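Local structure of alpha-glucosidase ([Eubacterium] rectale, 6PNR) at residues P132-E137 and T185-F190; G128-I133 and G160-T165; I99-F104 and E199-E204. The protein hydrolyses alpha-glycosidic bonds as a family 31 glycoside hydrolase, probably acting as a sulfoquinovosidase that releases sulfoquinovose from sulfolipid-derived glycosides. All coordinates share one frame; numbering follows the deposited sequence.

Contact 1. Residues P132-E137 and T185-F190; sequences PIWTSE and TAYADF
Trp-134 brings CE3, on the six-membered half of its indole, to the edge of the Tyr-187 ring, where it lies near the phenol plane 3.7 Å from Tyr-187 CD2. The two ring planes are inclined at 48°, the side chains crossing at about a right angle. Each ring has further aromatic company: Trp-134 stacks with His-412 and meets Phe-45 edge to face, while Tyr-187 stacks with Trp-203. Tyr-187 holds CG anti to its backbone N (chi1 -179°), which lays the phenol alongside Pro-132 and puts Tyr-187 OH 3.5 Å from Pro-132 CB. An alanine in place of Tyr-187 would probably open a gap between Trp-134 and Pro-132 and deprive Trp-203 of its stacked ring.

The backbones pair antiparallel. Pro-132 faces Asp-189 in a non-hydrogen-bonded pair, a place where proline, lacking an N-H, costs the pairing no bond; Pro-132 CA still approaches Ala-188 O at 3.3 Å. Next to it Ile-133 N donates to Ala-188 O at 2.7 Å. The side chain of Ile-133 leans on its neighbours through CG1, 3.9 Å from Ala-188 CB and 4.3 Å from Phe-190 CD1; the small alanine leaves room for the branched isoleucine.

Strand 130-133 is an edge strand of its six-stranded antiparallel sheet in the N-terminal beta-sandwich. Pro-168 and Pro-170 of the second sheet touch Ile-133. Helix 408-429 of the TIM-barrel domain packs against the residues after the strand, Asn-413 bonding Ile-133 O and Thr-135 N and Met-409 touching Trp-134, so the strand's end is held against the catalytic barrel.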
loop_
_atom_site.group_PDB
_atom_site.type_symbol
_atom_site.label_atom_id
_atom_site.label_comp_id
_atom_site.label_asym_id
_atom_site.label_seq_id
_atom_site.Cartn_x
_atom_site.Cartn_y
_atom_site.Cartn_z
ATOM N N PRO A 132 -10.594 9.499 -1.800
ATOM C CA PRO A 132 -10.052 10.316 -2.892
ATOM C C PRO A 132 -11.071 10.484 -4.008
ATOM O O PRO A 132 -11.809 9.558 -4.345
ATOM C CB PRO A 132 -8.838 9.504 -3.365
ATOM C CG PRO A 132 -8.399 8.791 -2.121
ATOM C CD PRO A 132 -9.649 8.459 -1.358
ATOM N N ILE A 133 -11.097 11.683 -4.584
ATOM C CA ILE A 133 -12.039 12.044 -5.642
ATOM C C ILE A 133 -11.229 12.181 -6.927
ATOM O O ILE A 133 -10.648 13.238 -7.201
ATOM C CB ILE A 133 -12.789 13.349 -5.302
ATOM C CG1 ILE A 133 -13.422 13.267 -3.908
ATOM C CG2 ILE A 133 -13.813 13.722 -6.410
ATOM C CD1 ILE A 133 -14.434 12.147 -3.716
ATOM N N TRP A 134 -11.138 11.092 -7.692
ATOM C CA TRP A 134 -10.319 11.058 -8.900
ATOM C C TRP A 134 -10.912 9.961 -9.771
ATOM O O TRP A 134 -10.899 8.794 -9.369
ATOM C CB TRP A 134 -8.851 10.774 -8.557
ATOM C CG TRP A 134 -7.880 10.888 -9.707
ATOM C CD1 TRP A 134 -7.346 9.863 -10.439
ATOM C CD2 TRP A 134 -7.315 12.096 -10.242
ATOM N NE1 TRP A 134 -6.483 10.357 -11.392
ATOM C CE2 TRP A 134 -6.453 11.726 -11.297
ATOM C CE3 TRP A 134 -7.467 13.455 -9.941
ATOM C CZ2 TRP A 134 -5.742 12.667 -12.045
ATOM C CZ3 TRP A 134 -6.751 14.389 -10.683
ATOM C CH2 TRP A 134 -5.903 13.992 -11.718
ATOM N N THR A 135 -11.472 10.328 -10.920
ATOM C CA THR A 135 -12.078 9.310 -11.773
ATOM C C THR A 135 -10.984 8.435 -12.379
ATOM O O THR A 135 -9.915 8.919 -12.760
ATOM C CB THR A 135 -12.960 9.948 -12.859
ATOM O OG1 THR A 135 -13.547 8.921 -13.672
ATOM C CG2 THR A 135 -12.183 10.925 -13.745
ATOM N N SER A 136 -11.221 7.126 -12.396
ATOM C CA SER A 136 -10.211 6.194 -12.889
ATOM C C SER A 136 -10.887 4.852 -13.122
ATOM O O SER A 136 -12.053 4.656 -12.773
ATOM C CB SER A 136 -9.044 6.045 -11.900
ATOM O OG SER A 136 -9.412 5.233 -10.786
ATOM N N GLU A 137 -10.141 3.922 -13.696
ATOM C CA GLU A 137 -10.586 2.539 -13.618
ATOM C C GLU A 137 -10.859 2.203 -12.150
ATOM O O GLU A 137 -10.061 2.571 -11.272
ATOM C CB GLU A 137 -9.522 1.604 -14.204
ATOM C CG GLU A 137 -9.411 1.690 -15.723
ATOM C CD GLU A 137 -10.512 0.915 -16.432
ATOM O OE1 GLU A 137 -11.216 0.116 -15.777
ATOM O OE2 GLU A 137 -10.693 1.124 -17.645
ATOM N N THR A 185 -13.207 20.692 -9.641
ATOM C CA THR A 185 -12.895 19.404 -10.247
ATOM C C THR A 185 -11.446 19.014 -10.011
ATOM O O THR A 185 -10.945 18.096 -10.672
ATOM C CB THR A 185 -13.222 19.389 -11.746
ATOM O OG1 THR A 185 -12.315 20.243 -12.449
ATOM C CG2 THR A 185 -14.670 19.846 -11.991
ATOM N N ALA A 186 -10.770 19.673 -9.070
ATOM C CA ALA A 186 -9.432 19.253 -8.697
ATOM C C ALA A 186 -9.488 17.895 -8.006
ATOM O O ALA A 186 -10.550 17.426 -7.593
ATOM C CB ALA A 186 -8.780 20.285 -7.772
ATOM N N TYR A 187 -8.326 17.249 -7.902
ATOM C CA TYR A 187 -8.194 16.139 -6.970
ATOM C C TYR A 187 -8.681 16.584 -5.602
ATOM O O TYR A 187 -8.382 17.693 -5.156
ATOM C CB TYR A 187 -6.733 15.674 -6.877
ATOM C CG TYR A 187 -6.502 14.500 -5.941
ATOM C CD1 TYR A 187 -6.369 14.688 -4.566
ATOM C CD2 TYR A 187 -6.420 13.199 -6.435
ATOM C CE1 TYR A 187 -6.154 13.602 -3.703
ATOM C CE2 TYR A 187 -6.195 12.116 -5.588
ATOM C CZ TYR A 187 -6.061 12.325 -4.228
ATOM O OH TYR A 187 -5.852 11.252 -3.385
ATOM N N ALA A 188 -9.445 15.723 -4.941
ATOM C CA ALA A 188 -9.850 15.967 -3.567
ATOM C C ALA A 188 -9.742 14.670 -2.783
ATOM O O ALA A 188 -9.579 13.587 -3.350
ATOM C CB ALA A 188 -11.273 16.536 -3.479
ATOM N N ASP A 189 -9.828 14.792 -1.459
ATOM C CA ASP A 189 -9.829 13.630 -0.573
ATOM C C ASP A 189 -10.716 13.970 0.618
ATOM O O ASP A 189 -10.334 14.788 1.459
ATOM C CB ASP A 189 -8.406 13.269 -0.133
ATOM C CG ASP A 189 -8.332 11.952 0.649
ATOM O OD1 ASP A 189 -9.380 11.418 1.062
ATOM O OD2 ASP A 189 -7.205 11.437 0.842
ATOM N N PHE A 190 -11.893 13.342 0.686
ATOM C CA PHE A 190 -12.873 13.612 1.738
ATOM C C PHE A 190 -12.634 12.624 2.874
ATOM O O PHE A 190 -12.844 11.417 2.714
ATOM C CB PHE A 190 -14.308 13.501 1.205
ATOM C CG PHE A 190 -14.763 14.697 0.395
ATOM C CD1 PHE A 190 -13.844 15.508 -0.260
ATOM C CD2 PHE A 190 -16.112 15.021 0.316
ATOM C CE1 PHE A 190 -14.260 16.600 -0.997
ATOM C CE2 PHE A 190 -16.540 16.116 -0.419
ATOM C CZ PHE A 190 -15.616 16.913 -1.068
#

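Contact 2. Residues G128-I133 and G160-T165; sequences GRNFPI and GDYYNT
Tyr-162 reaches the strand with its hydroxyl, donating to Asn-130 O over 2.6 Å, in the carbonyl plane and on a lone pair. A tyrosine suits the place, having both the length to reach the strand edge and a proton to give. The second polar link is a water, donating to Pro-132 O and Tyr-163 O, 2.7 Å from each.

Among aromatic contacts, Tyr-162 turns its edge to one face of Phe-131 in an offset edge-to-face pair, the planes at 86° and Phe-131 CE2 lying 3.7 Å from Tyr-162 CE1. The two tyrosines sit within a type I beta turn from Asp-161 to Asn-164, in the loop between helix 147-156 and strand 168-174. The turn presents both to strand 130-133, an edge strand of its sheet, each ring rising toward it with CG between backbone N and carbonyl carbon (chi1 71° in Tyr-162).

For CH-pi contacts, Arg-129, extended from CG to NE, lays CD over one face of Tyr-162, 4.2 Å from the ring centroid, while Tyr-163 CD2 lies over the opposite face. Pro-132 CD likewise lies over Tyr-163, 4.0 Å from its centroid, the pyrrolidine ring crossing the phenol at about a right angle.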
loop_
_atom_site.group_PDB
_atom_site.type_symbol
_atom_site.label_atom_id
_atom_site.label_comp_id
_atom_site.label_asym_id
_atom_site.label_seq_id
_atom_site.Cartn_x
_atom_site.Cartn_y
_atom_site.Cartn_z
ATOM N N GLY A 128 -15.670 6.894 8.880
ATOM C CA GLY A 128 -14.570 6.050 9.286
ATOM C C GLY A 128 -13.504 5.813 8.234
ATOM O O GLY A 128 -12.490 5.181 8.544
ATOM N N ARG A 129 -13.690 6.304 7.005
ATOM C CA ARG A 129 -12.700 6.131 5.948
ATOM C C ARG A 129 -12.510 7.441 5.198
ATOM O O ARG A 129 -13.228 8.421 5.418
ATOM C CB ARG A 129 -13.107 5.009 4.980
ATOM C CG ARG A 129 -13.080 3.613 5.610
ATOM C CD ARG A 129 -13.633 2.542 4.676
ATOM N NE ARG A 129 -13.626 1.223 5.308
ATOM C CZ ARG A 129 -14.661 0.708 5.967
ATOM N NH1 ARG A 129 -15.789 1.399 6.081
ATOM N NH2 ARG A 129 -14.564 -0.492 6.523
ATOM N N ASN A 130 -11.524 7.461 4.301
ATOM C CA ASN A 130 -11.322 8.598 3.416
ATOM C C ASN A 130 -11.510 8.172 1.964
ATOM O O ASN A 130 -11.249 7.018 1.589
ATOM C CB ASN A 130 -9.937 9.235 3.608
ATOM C CG ASN A 130 -8.803 8.304 3.230
ATOM O OD1 ASN A 130 -8.611 7.251 3.843
ATOM N ND2 ASN A 130 -8.024 8.705 2.233
ATOM N N PHE A 131 -11.958 9.122 1.148
ATOM C CA PHE A 131 -12.359 8.849 -0.233
ATOM C C PHE A 131 -11.700 9.868 -1.156
ATOM O O PHE A 131 -12.144 11.027 -1.233
ATOM C CB PHE A 131 -13.877 8.858 -0.340
ATOM C CG PHE A 131 -14.525 7.761 0.467
ATOM C CD1 PHE A 131 -14.787 7.933 1.820
ATOM C CD2 PHE A 131 -14.815 6.531 -0.112
ATOM C CE1 PHE A 131 -15.335 6.912 2.565
ATOM C CE2 PHE A 131 -15.379 5.504 0.640
ATOM C CZ PHE A 131 -15.640 5.698 1.976
ATOM N N PRO A 132 -10.594 9.499 -1.800
ATOM C CA PRO A 132 -10.052 10.316 -2.892
ATOM C C PRO A 132 -11.071 10.484 -4.008
ATOM O O PRO A 132 -11.809 9.558 -4.345
ATOM C CB PRO A 132 -8.838 9.504 -3.365
ATOM C CG PRO A 132 -8.399 8.791 -2.121
ATOM C CD PRO A 132 -9.649 8.459 -1.358
ATOM N N ILE A 133 -11.097 11.683 -4.584
ATOM C CA ILE A 133 -12.039 12.044 -5.642
ATOM C C ILE A 133 -11.229 12.181 -6.927
ATOM O O ILE A 133 -10.648 13.238 -7.201
ATOM C CB ILE A 133 -12.789 13.349 -5.302
ATOM C CG1 ILE A 133 -13.422 13.267 -3.908
ATOM C CG2 ILE A 133 -13.813 13.722 -6.410
ATOM C CD1 ILE A 133 -14.434 12.147 -3.716
ATOM N N GLY A 160 -6.802 -1.887 -7.778
ATOM C CA GLY A 160 -7.610 -0.855 -7.155
ATOM C C GLY A 160 -7.781 -1.089 -5.656
ATOM O O GLY A 160 -7.099 -1.911 -5.040
ATOM N N ASP A 161 -8.729 -0.347 -5.081
ATOM C CA ASP A 161 -8.973 -0.316 -3.640
ATOM C C ASP A 161 -10.408 0.153 -3.431
ATOM O O ASP A 161 -11.110 0.488 -4.391
ATOM C CB ASP A 161 -7.963 0.599 -2.931
ATOM C CG ASP A 161 -7.663 0.168 -1.492
ATOM O OD1 ASP A 161 -8.432 -0.613 -0.892
ATOM O OD2 ASP A 161 -6.631 0.623 -0.962
ATOM N N TYR A 162 -10.841 0.195 -2.163
ATOM C CA TYR A 162 -12.257 0.414 -1.861
ATOM C C TYR A 162 -12.777 1.750 -2.403
ATOM O O TYR A 162 -13.977 1.884 -2.657
ATOM C CB TYR A 162 -12.504 0.332 -0.343
ATOM C CG TYR A 162 -11.941 1.508 0.424
ATOM C CD1 TYR A 162 -12.677 2.685 0.575
ATOM C CD2 TYR A 162 -10.676 1.439 1.005
ATOM C CE1 TYR A 162 -12.163 3.761 1.255
ATOM C CE2 TYR A 162 -10.150 2.506 1.692
ATOM C CZ TYR A 162 -10.898 3.669 1.812
ATOM O OH TYR A 162 -10.384 4.740 2.492
ATOM N N TYR A 163 -11.914 2.750 -2.561
ATOM C CA TYR A 163 -12.380 4.087 -2.920
ATOM C C TYR A 163 -12.377 4.360 -4.420
ATOM O O TYR A 163 -12.875 5.412 -4.836
ATOM C CB TYR A 163 -11.520 5.158 -2.230
ATOM C CG TYR A 163 -10.045 4.993 -2.479
ATOM C CD1 TYR A 163 -9.450 5.539 -3.610
ATOM C CD2 TYR A 163 -9.239 4.289 -1.585
ATOM C CE1 TYR A 163 -8.098 5.383 -3.860
ATOM C CE2 TYR A 163 -7.880 4.129 -1.824
ATOM C CZ TYR A 163 -7.319 4.678 -2.960
ATOM O OH TYR A 163 -5.987 4.524 -3.221
ATOM N N ASN A 164 -11.802 3.479 -5.238
ATOM C CA ASN A 164 -11.667 3.786 -6.654
ATOM C C ASN A 164 -13.028 3.686 -7.325
ATOM O O ASN A 164 -13.861 2.858 -6.943
ATOM C CB ASN A 164 -10.654 2.843 -7.322
ATOM C CG ASN A 164 -9.226 3.115 -6.884
ATOM O OD1 ASN A 164 -8.586 2.274 -6.232
ATOM N ND2 ASN A 164 -8.711 4.288 -7.248
ATOM N N THR A 165 -13.267 4.552 -8.313
ATOM C CA THR A 165 -14.581 4.606 -8.935
ATOM C C THR A 165 -14.489 5.369 -10.246
ATOM O O THR A 165 -13.702 6.309 -10.379
ATOM C CB THR A 165 -15.617 5.261 -8.006
ATOM O OG1 THR A 165 -16.841 5.467 -8.719
ATOM C CG2 THR A 165 -15.115 6.599 -7.481
HETATM O O HOH W 1 -13.666 7.696 -3.612
#

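Contact 3. Residues I99-F104 and E199-E204; sequences INRFWF and ELQIWE
Arg-101 lays its guanidinium flat on the indole of Trp-203, with centres 3.6 Å apart and planes only 9° from parallel, a stacked cation-pi pair. The fold of the arginine explains this: CG is anti to the carbonyl carbon and the chain bends at chi2 (-66°), swinging CD to 3.3 Å from Trp-203 CD1. Arg-101 NH1 donates to Asn-100 O at 2.9 Å, and NH2 makes salt bridges to Asp-49 and Glu-36, so the plane is pinned on several sides and its buried charge is probably well balanced. The indole is fixed too, since Trp-203 NE1 donates to Gln-201 OE1 at 2.9 Å and its other face is taken by Tyr-187.

Strands 101-104 and 199-202 are antiparallel neighbours in one sheet of the beta-sandwich that forms the N-terminal part of this family 31 enzyme. Four backbone bonds join Phe-102 with Ile-202 and Phe-104 with Leu-200, and a classic beta bulge at Asn-100 and Arg-101 faces Gly-32 on the adjoining strand.

Side chains alternate between the sheet faces. On one, Phe-102 and Phe-104 hold CG anti to the backbone N (chi1 -176° in Phe-102), which carries both rings away from the partner strand; the edge of Phe-102 meets Ile-202 CG1 through CD2 at 4.2 Å, and Phe-104 CD2 lies 4.3 Å from Leu-200 CD1. These hydrophobic residues suit a face where Leu-180 and Val-182 of the second sheet pack on Leu-200.

On the other, Trp-103 lies beside the extended chain of Gln-201, its NE1 3.4 Å from Gln-201 CG. Glu-199 OE1 approaches Trp-103 CD1 at 3.5 Å; it is hydrogen-bonded to Tyr-50 of the second subunit, while OE2 makes salt bridges to Arg-105 and Arg-54.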
loop_
_atom_site.group_PDB
_atom_site.type_symbol
_atom_site.label_atom_id
_atom_site.label_comp_id
_atom_site.label_asym_id
_atom_site.label_seq_id
_atom_site.Cartn_x
_atom_site.Cartn_y
_atom_site.Cartn_z
ATOM N N ILE A 99 -0.388 28.892 -2.466
ATOM C CA ILE A 99 -1.216 27.839 -1.907
ATOM C C ILE A 99 -1.727 26.953 -3.030
ATOM O O ILE A 99 -2.302 27.445 -4.011
ATOM C CB ILE A 99 -2.378 28.451 -1.115
ATOM C CG1 ILE A 99 -1.847 29.235 0.081
ATOM C CG2 ILE A 99 -3.372 27.383 -0.673
ATOM C CD1 ILE A 99 -2.923 29.977 0.818
ATOM N N ASN A 100 -1.504 25.639 -2.905
ATOM C CA ASN A 100 -2.169 24.681 -3.781
ATOM C C ASN A 100 -2.793 23.522 -3.009
ATOM O O ASN A 100 -3.183 22.526 -3.625
ATOM C CB ASN A 100 -1.217 24.159 -4.867
ATOM C CG ASN A 100 -0.038 23.361 -4.313
ATOM O OD1 ASN A 100 0.074 23.113 -3.118
ATOM N ND2 ASN A 100 0.845 22.950 -5.204
ATOM N N ARG A 101 -2.922 23.638 -1.686
ATOM C CA ARG A 101 -3.587 22.634 -0.866
ATOM C C ARG A 101 -4.511 23.343 0.106
ATOM O O ARG A 101 -4.105 24.307 0.768
ATOM C CB ARG A 101 -2.588 21.757 -0.095
ATOM C CG ARG A 101 -1.628 20.926 -0.970
ATOM C CD ARG A 101 -2.340 19.850 -1.784
ATOM N NE ARG A 101 -1.411 19.033 -2.583
ATOM C CZ ARG A 101 -1.184 19.212 -3.882
ATOM N NH1 ARG A 101 -1.821 20.178 -4.542
ATOM N NH2 ARG A 101 -0.335 18.426 -4.529
ATOM N N PHE A 102 -5.737 22.837 0.210
ATOM C CA PHE A 102 -6.815 23.485 0.944
ATOM C C PHE A 102 -7.547 22.410 1.738
ATOM O O PHE A 102 -8.071 21.457 1.156
ATOM C CB PHE A 102 -7.752 24.197 -0.049
ATOM C CG PHE A 102 -8.861 24.990 0.577
ATOM C CD1 PHE A 102 -8.677 26.324 0.894
ATOM C CD2 PHE A 102 -10.104 24.415 0.802
ATOM C CE1 PHE A 102 -9.707 27.061 1.451
ATOM C CE2 PHE A 102 -11.146 25.145 1.353
ATOM C CZ PHE A 102 -10.949 26.475 1.677
ATOM N N TRP A 103 -7.560 22.537 3.059
ATOM C CA TRP A 103 -8.272 21.608 3.926
ATOM C C TRP A 103 -9.397 22.355 4.633
ATOM O O TRP A 103 -9.144 23.313 5.373
ATOM C CB TRP A 103 -7.338 20.972 4.956
ATOM C CG TRP A 103 -6.294 20.016 4.435
ATOM C CD1 TRP A 103 -6.400 18.652 4.335
ATOM C CD2 TRP A 103 -4.969 20.344 4.012
ATOM N NE1 TRP A 103 -5.230 18.121 3.859
ATOM C CE2 TRP A 103 -4.331 19.137 3.662
ATOM C CE3 TRP A 103 -4.254 21.542 3.901
ATOM C CZ2 TRP A 103 -3.018 19.095 3.197
ATOM C CZ3 TRP A 103 -2.955 21.499 3.450
ATOM C CH2 TRP A 103 -2.347 20.279 3.100
ATOM N N PHE A 104 -10.631 21.913 4.410
ATOM C CA PHE A 104 -11.820 22.529 4.981
ATOM C C PHE A 104 -12.431 21.557 5.977
ATOM O O PHE A 104 -12.689 20.393 5.637
ATOM C CB PHE A 104 -12.834 22.883 3.882
ATOM C CG PHE A 104 -14.041 23.636 4.381
ATOM C CD1 PHE A 104 -14.008 25.010 4.513
ATOM C CD2 PHE A 104 -15.203 22.962 4.723
ATOM C CE1 PHE A 104 -15.111 25.710 4.982
ATOM C CE2 PHE A 104 -16.315 23.651 5.190
ATOM C CZ PHE A 104 -16.268 25.029 5.315
ATOM N N GLU A 199 -13.010 16.314 7.190
ATOM C CA GLU A 199 -12.012 17.203 6.608
ATOM C C GLU A 199 -11.954 16.967 5.110
ATOM O O GLU A 199 -11.721 15.837 4.662
ATOM C CB GLU A 199 -10.631 17.015 7.246
ATOM C CG GLU A 199 -9.567 17.927 6.645
ATOM C CD GLU A 199 -8.276 17.976 7.470
ATOM O OE1 GLU A 199 -7.400 17.112 7.256
ATOM O OE2 GLU A 199 -8.145 18.881 8.332
ATOM N N LEU A 200 -12.148 18.034 4.343
ATOM C CA LEU A 200 -12.227 17.972 2.892
ATOM C C LEU A 200 -10.950 18.580 2.328
ATOM O O LEU A 200 -10.767 19.803 2.373
ATOM C CB LEU A 200 -13.467 18.707 2.391
ATOM C CG LEU A 200 -14.751 18.486 3.197
ATOM C CD1 LEU A 200 -15.894 19.312 2.601
ATOM C CD2 LEU A 200 -15.145 17.003 3.297
ATOM N N GLN A 201 -10.053 17.727 1.836
ATOM C CA GLN A 201 -8.802 18.172 1.228
ATOM C C GLN A 201 -9.014 18.418 -0.264
ATOM O O GLN A 201 -9.536 17.551 -0.968
ATOM C CB GLN A 201 -7.695 17.136 1.434
ATOM C CG GLN A 201 -6.381 17.528 0.764
ATOM C CD GLN A 201 -5.296 16.452 0.852
ATOM O OE1 GLN A 201 -4.226 16.586 0.251
ATOM N NE2 GLN A 201 -5.560 15.396 1.604
ATOM N N ILE A 202 -8.602 19.595 -0.742
ATOM C CA ILE A 202 -8.754 19.996 -2.140
ATOM C C ILE A 202 -7.396 20.436 -2.666
ATOM O O ILE A 202 -6.667 21.157 -1.977
ATOM C CB ILE A 202 -9.781 21.142 -2.307
ATOM C CG1 ILE A 202 -10.987 20.968 -1.382
ATOM C CG2 ILE A 202 -10.239 21.226 -3.754
ATOM C CD1 ILE A 202 -11.887 19.793 -1.713
ATOM N N TRP A 203 -7.051 20.024 -3.890
ATOM C CA TRP A 203 -5.736 20.392 -4.439
ATOM C C TRP A 203 -5.789 21.688 -5.245
ATOM O O TRP A 203 -5.122 21.840 -6.280
ATOM C CB TRP A 203 -5.153 19.247 -5.265
ATOM C CG TRP A 203 -4.648 18.126 -4.397
ATOM C CD1 TRP A 203 -4.824 17.993 -3.045
ATOM C CD2 TRP A 203 -3.869 16.995 -4.812
ATOM N NE1 TRP A 203 -4.216 16.835 -2.601
ATOM C CE2 TRP A 203 -3.621 16.211 -3.665
ATOM C CE3 TRP A 203 -3.371 16.562 -6.045
ATOM C CZ2 TRP A 203 -2.901 15.014 -3.715
ATOM C CZ3 TRP A 203 -2.662 15.363 -6.092
ATOM C CH2 TRP A 203 -2.430 14.612 -4.933
ATOM N N GLU A 204 -6.598 22.624 -4.758
ATOM C CA GLU A 204 -6.667 24.016 -5.187
ATOM C C GLU A 204 -7.495 24.741 -4.138
ATOM O O GLU A 204 -8.171 24.112 -3.320
ATOM C CB GLU A 204 -7.305 24.167 -6.569
ATOM C CG GLU A 204 -8.831 24.094 -6.537
ATOM C CD GLU A 204 -9.452 24.374 -7.889
ATOM O OE1 GLU A 204 -8.728 24.863 -8.787
ATOM O OE2 GLU A 204 -10.658 24.088 -8.061
#

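From the N terminus, 99-104 comes first and pairs only later with 199-204, so contact 3 closes a loop of 94 residues that encloses both other contacts. Within it the chain reaches strand 130-133, from which contacts 2 and 1 both start, sharing Pro-132 and Ile-133. Contact 2 closes first, after 26 residues that include helix 147-156; contact 1 follows at strand 188-194, closing 47. That strand turns directly into 197-202, and Asp-189 N probably bonds Gln-201 O. Contact 1 joins 130-133 to 188-194, the hairpin joins 188-194 to 197-202, and contact 3 joins 197-202 to 101-107, giving four consecutive strands of one sheet, while contact 2 fastens a loop to its edge.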